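Local coordinates for Lin0012 protein (Listeria innocua, PDB 3K17) that probably acts as a phosphomevalonate kinase, an ATP-dependent GHMP-family enzyme of the mevalonate route to isoprenoids, at the interface of chains A and B and the interface of chains B and C. Numbering follows the deposited sequence. Chains: chain A/B/C, Lin0012 protein.

Chain B takes part in both contacts, whose centres, measured over their C-alpha atoms, lie about 26 Å apart. No residue is shared. In contact 1 the end of helix 180-187 and the loop residues after it in chain A meet helices 76-91, 141-156 and the end of helix 180-187 of chain B, in an interface with two-fold symmetry. Contact 2 uses strand 204-208, supported by helix 241-264, against residues 55-57 of chain C, within an interface that is not an exact two-fold. Chain B therefore offers separate surfaces to two neighbours within a deposited assembly of four copies, which may not be the biological one.

Contact 1: the interface of chains A and B. Residues chain A 184-185, 188-189; chain B 80, 150, 154, 187.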
ATOM      1  N   LYS A 184       7.710 -28.101 -12.547  1.00 21.00           N
ATOM      2  CA  LYS A 184       7.752 -26.681 -12.234  1.00 21.70           C
ATOM      3  C   LYS A 184       8.257 -25.810 -13.375  1.00 21.76           C
ATOM      4  O   LYS A 184       7.688 -24.756 -13.641  1.00 22.89           O
ATOM      5  CB  LYS A 184       8.596 -26.451 -10.978  1.00 22.84           C
ATOM      6  CG  LYS A 184       7.982 -27.066  -9.721  1.00 25.88           C
ATOM      7  CD  LYS A 184       8.941 -27.017  -8.540  1.00 29.39           C
ATOM      8  CE  LYS A 184       8.435 -27.864  -7.384  1.00 32.09           C
ATOM      9  NZ  LYS A 184       9.319 -27.763  -6.188  1.00 33.59           N
ATOM     10  N   HIS A 185       9.318 -26.244 -14.050  1.00 22.89           N
ATOM     11  CA  HIS A 185       9.871 -25.469 -15.158  1.00 22.41           C
ATOM     12  C   HIS A 185       8.855 -25.311 -16.272  1.00 22.70           C
ATOM     13  O   HIS A 185       8.685 -24.224 -16.818  1.00 24.29           O
ATOM     14  CB  HIS A 185      11.122 -26.148 -15.721  1.00 24.68           C
ATOM     15  CG  HIS A 185      12.286 -26.150 -14.781  1.00 25.16           C
ATOM     16  ND1 HIS A 185      13.464 -26.813 -15.059  1.00 27.98           N
ATOM     17  CD2 HIS A 185      12.459 -25.570 -13.571  1.00 26.13           C
ATOM     18  CE1 HIS A 185      14.311 -26.639 -14.060  1.00 26.93           C
ATOM     19  NE2 HIS A 185      13.726 -25.889 -13.144  1.00 26.69           N
ATOM     20  N   ALA A 188       5.625 -22.743 -16.627  1.00 20.56           N
ATOM     21  CA  ALA A 188       5.692 -21.430 -17.257  1.00 22.15           C
ATOM     22  C   ALA A 188       5.494 -21.434 -18.769  1.00 23.98           C
ATOM     23  O   ALA A 188       5.121 -20.407 -19.338  1.00 24.98           O
ATOM     24  CB  ALA A 188       7.019 -20.760 -16.929  1.00 20.27           C
ATOM     25  N   TYR A 189       5.730 -22.565 -19.433  1.00 24.21           N
ATOM     26  CA  TYR A 189       5.588 -22.573 -20.885  1.00 25.12           C
ATOM     27  C   TYR A 189       4.781 -23.687 -21.539  1.00 25.46           C
ATOM     28  O   TYR A 189       4.659 -23.715 -22.763  1.00 25.41           O
ATOM     29  CB  TYR A 189       6.975 -22.473 -21.541  1.00 24.39           C
ATOM     30  CG  TYR A 189       7.868 -23.690 -21.402  1.00 24.33           C
ATOM     31  CD1 TYR A 189       7.875 -24.688 -22.377  1.00 24.66           C
ATOM     32  CD2 TYR A 189       8.725 -23.832 -20.312  1.00 24.26           C
ATOM     33  CE1 TYR A 189       8.719 -25.796 -22.273  1.00 23.49           C
ATOM     34  CE2 TYR A 189       9.571 -24.935 -20.195  1.00 25.60           C
ATOM     35  CZ  TYR A 189       9.564 -25.915 -21.183  1.00 26.31           C
ATOM     36  OH  TYR A 189      10.406 -27.007 -21.083  1.00 26.04           O
TER
ATOM     37  N   GLU B  80      15.171 -22.096 -20.082  1.00 23.75           N
ATOM     38  CA  GLU B  80      13.804 -21.769 -19.670  1.00 23.07           C
ATOM     39  C   GLU B  80      13.370 -20.482 -20.372  1.00 21.70           C
ATOM     40  O   GLU B  80      12.224 -20.356 -20.821  1.00 22.20           O
ATOM     41  CB  GLU B  80      13.739 -21.575 -18.149  1.00 21.71           C
ATOM     42  CG  GLU B  80      12.357 -21.225 -17.592  1.00 22.23           C
ATOM     43  CD  GLU B  80      11.409 -22.417 -17.541  1.00 23.47           C
ATOM     44  OE1 GLU B  80      11.883 -23.563 -17.675  1.00 22.56           O
ATOM     45  OE2 GLU B  80      10.189 -22.208 -17.351  1.00 22.18           O
ATOM     46  N   LEU B 150       8.637 -14.716 -14.946  1.00 19.01           N
ATOM     47  CA  LEU B 150       8.061 -16.053 -14.879  1.00 19.34           C
ATOM     48  C   LEU B 150       9.146 -17.098 -15.102  1.00 20.53           C
ATOM     49  O   LEU B 150       9.204 -18.107 -14.398  1.00 20.37           O
ATOM     50  CB  LEU B 150       6.958 -16.213 -15.935  1.00 18.93           C
ATOM     51  CG  LEU B 150       5.724 -15.330 -15.705  1.00 20.33           C
ATOM     52  CD1 LEU B 150       4.753 -15.456 -16.862  1.00 22.04           C
ATOM     53  CD2 LEU B 150       5.052 -15.730 -14.396  1.00 20.05           C
ATOM     54  N   VAL B 154      10.283 -19.711 -11.847  1.00 20.99           N
ATOM     55  CA  VAL B 154      10.150 -21.159 -11.760  1.00 22.96           C
ATOM     56  C   VAL B 154      11.483 -21.893 -11.700  1.00 23.00           C
ATOM     57  O   VAL B 154      11.558 -22.999 -11.170  1.00 22.97           O
ATOM     58  CB  VAL B 154       9.301 -21.722 -12.924  1.00 23.75           C
ATOM     59  CG1 VAL B 154       7.918 -21.073 -12.908  1.00 24.77           C
ATOM     60  CG2 VAL B 154       9.995 -21.470 -14.253  1.00 23.58           C
ATOM     61  N   LEU B 187      -0.163 -20.063 -12.479  1.00 16.15           N
ATOM     62  CA  LEU B 187       0.696 -20.777 -13.420  1.00 18.31           C
ATOM     63  C   LEU B 187       0.057 -22.114 -13.797  1.00 19.50           C
ATOM     64  O   LEU B 187       0.269 -22.633 -14.891  1.00 19.60           O
ATOM     65  CB  LEU B 187       2.068 -21.045 -12.795  1.00 18.30           C
ATOM     66  CG  LEU B 187       3.091 -19.913 -12.848  1.00 18.30           C
ATOM     67  CD1 LEU B 187       4.311 -20.298 -12.011  1.00 20.63           C
ATOM     68  CD2 LEU B 187       3.502 -19.665 -14.305  1.00 19.66           C
TER
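The A:Tyr189 ring turns an edge towards B:Glu80, whose carboxylate oxygen OE2 lies in the ring plane at 3.7 Å from CD2. The carboxylate does not continue that plane but is rotated from it by 65°. On the neighbouring A:His185, the imidazole likewise stands at a steep angle to the carboxylate (64°), and its CD2 approaches the backbone oxygen O of B:Val154 at 3.6 Å. The protein belongs to the GHMP kinase family, and this patch is part of a two-fold symmetric interface in which the end of helix 180-187 and the loop residues after it in chain A meet helices 76-91, 141-156 and the end of helix 180-187 of chain B.

B:Glu80 reaches the partner through a side chain that leaves with CG opposite its own backbone N and then bends at chi2 (75°). This swings the carboxylate against the backbone and CB of A:His185. OE1 faces the methylene CB of A:His185 at 3.3 Å, while OE2 comes within 2.6 Å of the backbone carbonyl oxygen O of A:His185. A carbonyl and an ionised carboxylate can both only accept, so the meaning of this short approach is doubtful; it could be a hydrogen bond only if B:Glu80 carried a proton, which is not seen. The carbonyl belongs to the C-terminal end of a helix, whose partial negative charge might raise the proton affinity of the carboxylate.

Aliphatic groups surround this pair, touching both carbon and oxygen atoms. The methyl CB of A:Ala188 sits 3.5 Å from OE2 of B:Glu80 and also meets CG2 of B:Val154 at 4.1 Å. B:Val154 contributes its branch point as well, CB lying 3.5 Å from the backbone O of A:Lys184. A:Lys184 thus meets B:Val154 through its backbone carbonyl. B:Leu187, at the end of the equivalent helix 180-187, approaches the CA of A:Ala188 with CD2.

Contact 2: the interface of chains B and C. Residues chain B 204-207, 263; chain C 55-57.
Backbone pairing joins B:Ile205 and B:Thr207 to C:Glu57 and C:His55, an antiparallel beta bridge centred on B:Glu206 and C:Tyr56. The amide N of C:Glu57 donates to the carbonyl O of B:Ile205 over 2.9 Å, nearly straight at 176° about the hydrogen. In return, N of B:Thr207 donates to O of C:His55 at 3.0 Å. Strand 204-208 of this GHMP-family kinase thus presents an edge to a loop segment of chain C.

Ring packing is carried by C:Tyr56, over whose face the side chain of B:Glu206 is laid. CG of B:Glu206 stands 3.8 Å from the centroid of the C:Tyr56 ring, a CH-pi contact. The two side chains run alongside and point the same way, with carboxylate and ring planes 24° apart. B:Glu206 gets there by holding CG opposite its backbone N (chi1 -168°) and staying extended beyond it. B:Gln204 meets the same ring differently, placing CG at its edge and in its plane, while CD of its amide lies 3.7 Å from CD1 of C:Tyr56.

Polar side-chain bonds fix these packing groups. NE2 of B:His263, on helix 241-264, donates to the carboxylate OE2 of B:Glu206 at 2.6 Å; OE2 accepts through its syn lone pair and lies close to the plane of the imidazole. A water held by the other oxygen, OE1 of B:Glu206, bridges to the phenol OH of C:Tyr56, 2.7 Å from that hydroxyl. B:Gln204 is restrained within its own chain, where its amide OE1 accepts from N of B:Ile205 at 2.7 Å.

Apolar contact of B:Ile205 CB with C:Glu57 CB flanks the bridge. Together the paired backbones and the tyrosine laid against two strand side chains attach chain C to chain B and may help hold the deposited tetramer together, although the patch could also reflect crystal packing.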
ATOM      1  N   GLN B 204       5.322  -3.105  -9.028  1.00 18.96           N
ATOM      2  CA  GLN B 204       5.619  -1.734  -9.392  1.00 20.88           C
ATOM      3  C   GLN B 204       7.105  -1.591  -9.606  1.00 21.71           C
ATOM      4  O   GLN B 204       7.909  -2.171  -8.874  1.00 22.94           O
ATOM      5  CB  GLN B 204       5.139  -0.743  -8.331  1.00 23.59           C
ATOM      6  CG  GLN B 204       5.131   0.705  -8.831  1.00 23.43           C
ATOM      7  CD  GLN B 204       4.572   0.825 -10.241  1.00 24.37           C
ATOM      8  OE1 GLN B 204       5.276   0.575 -11.228  1.00 22.74           O
ATOM      9  NE2 GLN B 204       3.296   1.188 -10.343  1.00 22.50           N
ATOM     10  N   ILE B 205       7.457  -0.836 -10.639  1.00 21.35           N
ATOM     11  CA  ILE B 205       8.846  -0.575 -10.981  1.00 22.67           C
ATOM     12  C   ILE B 205       8.934   0.933 -11.202  1.00 22.38           C
ATOM     13  O   ILE B 205       8.461   1.461 -12.215  1.00 21.65           O
ATOM     14  CB  ILE B 205       9.257  -1.329 -12.265  1.00 23.07           C
ATOM     15  CG1 ILE B 205       9.032  -2.835 -12.073  1.00 24.80           C
ATOM     16  CG2 ILE B 205      10.719  -1.081 -12.569  1.00 21.59           C
ATOM     17  CD1 ILE B 205       9.246  -3.659 -13.327  1.00 25.40           C
ATOM     18  N   GLU B 206       9.519   1.623 -10.229  1.00 23.02           N
ATOM     19  CA  GLU B 206       9.639   3.071 -10.294  1.00 23.83           C
ATOM     20  C   GLU B 206      11.043   3.499 -10.676  1.00 24.51           C
ATOM     21  O   GLU B 206      12.015   3.106 -10.032  1.00 25.84           O
ATOM     22  CB  GLU B 206       9.290   3.690  -8.936  1.00 23.38           C
ATOM     23  CG  GLU B 206       9.117   5.195  -8.968  1.00 24.68           C
ATOM     24  CD  GLU B 206       9.220   5.838  -7.593  1.00 28.09           C
ATOM     25  OE1 GLU B 206       8.923   5.166  -6.578  1.00 26.00           O
ATOM     26  OE2 GLU B 206       9.590   7.031  -7.531  1.00 31.07           O
ATOM     27  N   THR B 207      11.140   4.308 -11.723  1.00 25.36           N
ATOM     28  CA  THR B 207      12.430   4.820 -12.179  1.00 28.16           C
ATOM     29  C   THR B 207      12.864   5.943 -11.244  1.00 27.00           C
ATOM     30  O   THR B 207      12.106   6.884 -11.018  1.00 27.42           O
ATOM     31  CB  THR B 207      12.328   5.385 -13.593  1.00 28.64           C
ATOM     32  OG1 THR B 207      12.065   4.317 -14.509  1.00 33.43           O
ATOM     33  CG2 THR B 207      13.620   6.086 -13.975  1.00 31.12           C
ATOM     34  N   HIS B 263      13.292  10.984  -3.716  1.00 35.44           N
ATOM     35  CA  HIS B 263      12.367  11.977  -4.234  1.00 36.96           C
ATOM     36  C   HIS B 263      12.761  13.414  -3.892  1.00 37.82           C
ATOM     37  O   HIS B 263      12.629  14.307  -4.725  1.00 38.99           O
ATOM     38  CB  HIS B 263      10.956  11.693  -3.711  1.00 36.61           C
ATOM     39  CG  HIS B 263      10.301  10.513  -4.357  1.00 37.24           C
ATOM     40  ND1 HIS B 263       9.018  10.114  -4.049  1.00 36.35           N
ATOM     41  CD2 HIS B 263      10.738   9.666  -5.317  1.00 36.25           C
ATOM     42  CE1 HIS B 263       8.693   9.072  -4.794  1.00 37.62           C
ATOM     43  NE2 HIS B 263       9.719   8.780  -5.572  1.00 36.78           N
TER
ATOM     44  N   HIS C  55       6.795   7.950 -14.336  1.00 33.61           N
ATOM     45  CA  HIS C  55       7.912   7.139 -13.836  1.00 34.09           C
ATOM     46  C   HIS C  55       7.587   5.772 -13.238  1.00 31.71           C
ATOM     47  O   HIS C  55       8.419   5.173 -12.562  1.00 31.01           O
ATOM     48  CB  HIS C  55       8.719   7.961 -12.832  1.00 38.35           C
ATOM     49  CG  HIS C  55       9.342   9.186 -13.428  1.00 42.98           C
ATOM     50  ND1 HIS C  55      10.482   9.137 -14.202  1.00 46.27           N
ATOM     51  CD2 HIS C  55       8.951  10.482 -13.413  1.00 44.48           C
ATOM     52  CE1 HIS C  55      10.765  10.352 -14.639  1.00 47.00           C
ATOM     53  NE2 HIS C  55       9.851  11.185 -14.176  1.00 46.36           N
ATOM     54  N   TYR C  56       6.387   5.274 -13.502  1.00 29.59           N
ATOM     55  CA  TYR C  56       5.969   3.980 -12.985  1.00 26.97           C
ATOM     56  C   TYR C  56       5.698   3.060 -14.164  1.00 25.46           C
ATOM     57  O   TYR C  56       4.798   3.302 -14.968  1.00 25.39           O
ATOM     58  CB  TYR C  56       4.734   4.170 -12.106  1.00 26.03           C
ATOM     59  CG  TYR C  56       5.047   5.019 -10.891  1.00 26.03           C
ATOM     60  CD1 TYR C  56       5.345   4.432  -9.660  1.00 24.33           C
ATOM     61  CD2 TYR C  56       5.118   6.412 -10.995  1.00 26.53           C
ATOM     62  CE1 TYR C  56       5.710   5.209  -8.557  1.00 26.15           C
ATOM     63  CE2 TYR C  56       5.485   7.206  -9.899  1.00 26.49           C
ATOM     64  CZ  TYR C  56       5.778   6.600  -8.686  1.00 27.35           C
ATOM     65  OH  TYR C  56       6.120   7.384  -7.604  1.00 27.41           O
ATOM     66  N   GLU C  57       6.501   2.006 -14.256  1.00 26.29           N
ATOM     67  CA  GLU C  57       6.432   1.053 -15.354  1.00 26.62           C
ATOM     68  C   GLU C  57       5.286   0.055 -15.326  1.00 26.30           C
ATOM     69  O   GLU C  57       5.102  -0.702 -16.276  1.00 26.31           O
ATOM     70  CB  GLU C  57       7.770   0.324 -15.465  1.00 27.47           C
ATOM     71  CG  GLU C  57       8.912   1.268 -15.777  1.00 30.30           C
ATOM     72  CD  GLU C  57       8.754   1.934 -17.141  1.00 34.55           C
ATOM     73  OE1 GLU C  57       9.324   3.025 -17.349  1.00 33.77           O
ATOM     74  OE2 GLU C  57       8.068   1.358 -18.014  1.00 35.78           O
TER
HETATM   75  O   HOH W   1       6.868   6.364  -5.201  1.00 27.80           O